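Local coordinates for protein glycoside hydrolase family 81 (Clostridium thermocellum, PDB 6FOP) that probably hydrolyses the beta-1,3-glucan laminarin as a family 81 glucanase of the Clostridium thermocellum cellulosome, at residues G258-L263 with T290-S295. Numbering follows the deposited sequence.
Sequences GTILAL and TIQGTS
Leu261 and Ile291 form the hydrogen-bonded pair of an antiparallel ladder whose short strands run at 150° to each other: Leu261 N bonds to Ile291 O at 3.0 Å, and Ile291 N returns the bond to Leu261 O. Ile260 with Gln292 and Ala262 with Thr290 are the flanking non-hydrogen-bonded pairs. Beyond the strand end, Gly293 N continues the ladder to Thr259 O at 2.9 Å; Gly293 adopts a backbone in which a CB would jam against the preceding carbonyl oxygen.

On one face, Leu261 CB lies 3.9 Å from Ile291 CG1, and Leu263 crosses Ile291 at about a right angle, its CD1 4.0 Å from Ile291 CD1. All three are buried and pack on Phe296 of strand 295-301, a place that suits apolar side chains. On the other face, Ile260 CG2 lies 4.0 Å from Thr290 CB, the two side chains pointing the same way, while Thr290 OG1 is hydrogen-bonded to Tyr279 O. Small Ala262 suits its close pairing, CB 4.4 Å from Thr290 CG2. Gln292 has CG anti to its backbone N (chi1 168°), and a bend at chi2 carries CD to 3.2 Å from Thr259 O. OE1 lies 3.4 Å from Gly258 CA, close to where a CB would sit, so the bare CA makes room for the amide.

Leu261 and Ile291 thus satisfy each other's buried N-H and C=O groups, Ala262 bonds outward to the Gly130 backbone, and Gln292 NE2 finds its partner in Tyr216 OH on helix 211-220.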
ATOM      1  N   GLY A 258      17.686  -4.737 -22.916  1.00 15.14           N
ATOM      2  CA  GLY A 258      17.617  -4.801 -21.463  1.00 15.44           C
ATOM      3  C   GLY A 258      17.182  -3.463 -20.944  1.00 14.78           C
ATOM      4  O   GLY A 258      16.764  -2.610 -21.696  1.00 16.58           O
ATOM      5  N   THR A 259      17.266  -3.295 -19.630  1.00 14.10           N
ATOM      6  CA  THR A 259      17.073  -2.001 -19.014  1.00 14.42           C
ATOM      7  C   THR A 259      17.746  -1.982 -17.652  1.00 13.94           C
ATOM      8  O   THR A 259      18.371  -2.981 -17.235  1.00 14.76           O
ATOM      9  CB  THR A 259      15.584  -1.585 -18.952  1.00 14.71           C
ATOM     10  OG1 THR A 259      15.485  -0.194 -18.655  1.00 14.77           O
ATOM     11  CG2 THR A 259      14.791  -2.355 -17.911  1.00 14.81           C
ATOM     12  N   ILE A 260      17.735  -0.801 -17.045  1.00 13.46           N
ATOM     13  CA  ILE A 260      18.272  -0.594 -15.728  1.00 13.74           C
ATOM     14  C   ILE A 260      17.073  -0.374 -14.808  1.00 13.21           C
ATOM     15  O   ILE A 260      16.288   0.540 -15.015  1.00 14.55           O
ATOM     16  CB  ILE A 260      19.209   0.623 -15.679  1.00 14.51           C
ATOM     17  CG1 ILE A 260      20.390   0.461 -16.635  1.00 15.42           C
ATOM     18  CG2 ILE A 260      19.707   0.845 -14.249  1.00 14.78           C
ATOM     19  CD1 ILE A 260      21.229   1.722 -16.820  1.00 15.90           C
ATOM     20  N   LEU A 261      16.927  -1.246 -13.815  1.00 14.12           N
ATOM     21  CA  LEU A 261      15.831  -1.149 -12.815  1.00 13.57           C
ATOM     22  C   LEU A 261      16.435  -0.663 -11.492  1.00 13.64           C
ATOM     23  O   LEU A 261      17.505  -1.110 -11.093  1.00 15.60           O
ATOM     24  CB  LEU A 261      15.098  -2.466 -12.640  1.00 14.24           C
ATOM     25  CG  LEU A 261      14.426  -3.018 -13.894  1.00 14.93           C
ATOM     26  CD1 LEU A 261      13.882  -4.407 -13.577  1.00 16.51           C
ATOM     27  CD2 LEU A 261      13.301  -2.094 -14.333  1.00 16.13           C
ATOM     28  N   ALA A 262      15.738   0.271 -10.874  1.00 13.32           N
ATOM     29  CA  ALA A 262      16.105   0.826  -9.585  1.00 13.41           C
ATOM     30  C   ALA A 262      15.153   0.179  -8.559  1.00 13.70           C
ATOM     31  O   ALA A 262      13.946   0.218  -8.713  1.00 13.74           O
ATOM     32  CB  ALA A 262      15.964   2.348  -9.577  1.00 14.31           C
ATOM     33  N   LEU A 263      15.744  -0.298  -7.464  1.00 13.24           N
ATOM     34  CA  LEU A 263      15.029  -1.026  -6.413  1.00 12.03           C
ATOM     35  C   LEU A 263      15.060  -0.257  -5.123  1.00 13.56           C
ATOM     36  O   LEU A 263      16.090   0.265  -4.743  1.00 14.08           O
ATOM     37  CB  LEU A 263      15.686  -2.395  -6.172  1.00 12.82           C
ATOM     38  CG  LEU A 263      15.277  -3.537  -7.085  1.00 13.03           C
ATOM     39  CD1 LEU A 263      15.596  -3.275  -8.557  1.00 14.96           C
ATOM     40  CD2 LEU A 263      15.964  -4.830  -6.643  1.00 14.52           C
ATOM     41  N   THR A 290      20.564  -0.530  -8.131  1.00 14.08           N
ATOM     42  CA  THR A 290      20.217  -0.796  -9.511  1.00 14.16           C
ATOM     43  C   THR A 290      20.640  -2.188  -9.932  1.00 14.56           C
ATOM     44  O   THR A 290      21.621  -2.750  -9.433  1.00 15.22           O
ATOM     45  CB  THR A 290      20.825   0.242 -10.467  1.00 15.48           C
ATOM     46  OG1 THR A 290      22.255   0.258 -10.368  1.00 16.64           O
ATOM     47  CG2 THR A 290      20.237   1.616 -10.248  1.00 15.83           C
ATOM     48  N   ILE A 291      19.911  -2.727 -10.917  1.00 14.05           N
ATOM     49  CA  ILE A 291      20.254  -4.003 -11.544  1.00 14.45           C
ATOM     50  C   ILE A 291      20.081  -3.843 -13.048  1.00 14.19           C
ATOM     51  O   ILE A 291      19.361  -2.938 -13.498  1.00 14.57           O
ATOM     52  CB  ILE A 291      19.379  -5.181 -11.055  1.00 14.53           C
ATOM     53  CG1 ILE A 291      17.895  -4.939 -11.382  1.00 15.64           C
ATOM     54  CG2 ILE A 291      19.601  -5.364  -9.549  1.00 14.77           C
ATOM     55  CD1 ILE A 291      17.024  -6.107 -11.061  1.00 17.09           C
ATOM     56  N   GLN A 292      20.763  -4.690 -13.790  1.00 13.83           N
ATOM     57  CA  GLN A 292      20.521  -4.819 -15.221  1.00 14.25           C
ATOM     58  C   GLN A 292      19.572  -5.965 -15.428  1.00 15.20           C
ATOM     59  O   GLN A 292      19.853  -7.095 -15.004  1.00 17.04           O
ATOM     60  CB  GLN A 292      21.818  -5.113 -15.968  1.00 14.76           C
ATOM     61  CG  GLN A 292      21.650  -5.548 -17.432  1.00 17.20           C
ATOM     62  CD  GLN A 292      20.873  -4.610 -18.269  1.00 18.85           C
ATOM     63  OE1 GLN A 292      19.965  -5.034 -18.998  1.00 19.04           O
ATOM     64  NE2 GLN A 292      21.241  -3.329 -18.232  1.00 19.25           N
ATOM     65  N   GLY A 293      18.503  -5.694 -16.153  1.00 16.45           N
ATOM     66  CA  GLY A 293      17.599  -6.751 -16.571  1.00 18.20           C
ATOM     67  C   GLY A 293      16.206  -6.249 -16.736  1.00 18.43           C
ATOM     68  O   GLY A 293      15.871  -5.121 -16.320  1.00 22.97           O
ATOM     69  N   THR A 294      15.378  -7.105 -17.309  1.00 16.21           N
ATOM     70  CA  THR A 294      13.983  -6.791 -17.469  1.00 16.44           C
ATOM     71  C   THR A 294      13.105  -7.443 -16.398  1.00 16.13           C
ATOM     72  O   THR A 294      11.908  -7.218 -16.407  1.00 17.56           O
ATOM     73  CB  THR A 294      13.497  -7.201 -18.861  1.00 18.08           C
ATOM     74  OG1 THR A 294      13.816  -8.576 -19.082  1.00 21.98           O
ATOM     75  CG2 THR A 294      14.149  -6.296 -19.900  1.00 20.11           C
ATOM     76  N   SER A 295      13.694  -8.209 -15.478  1.00 15.78           N
ATOM     77  CA  SER A 295      12.919  -8.776 -14.391  0.63 15.84           C
ATOM     78  C   SER A 295      13.779  -9.067 -13.188  1.00 15.37           C
ATOM     79  O   SER A 295      14.992  -9.249 -13.283  1.00 17.50           O
ATOM     80  CB  SER A 295      12.192 -10.049 -14.829  0.63 16.93           C
ATOM     81  OG  SER A 295      13.111 -11.083 -15.086  0.63 19.82           O
TER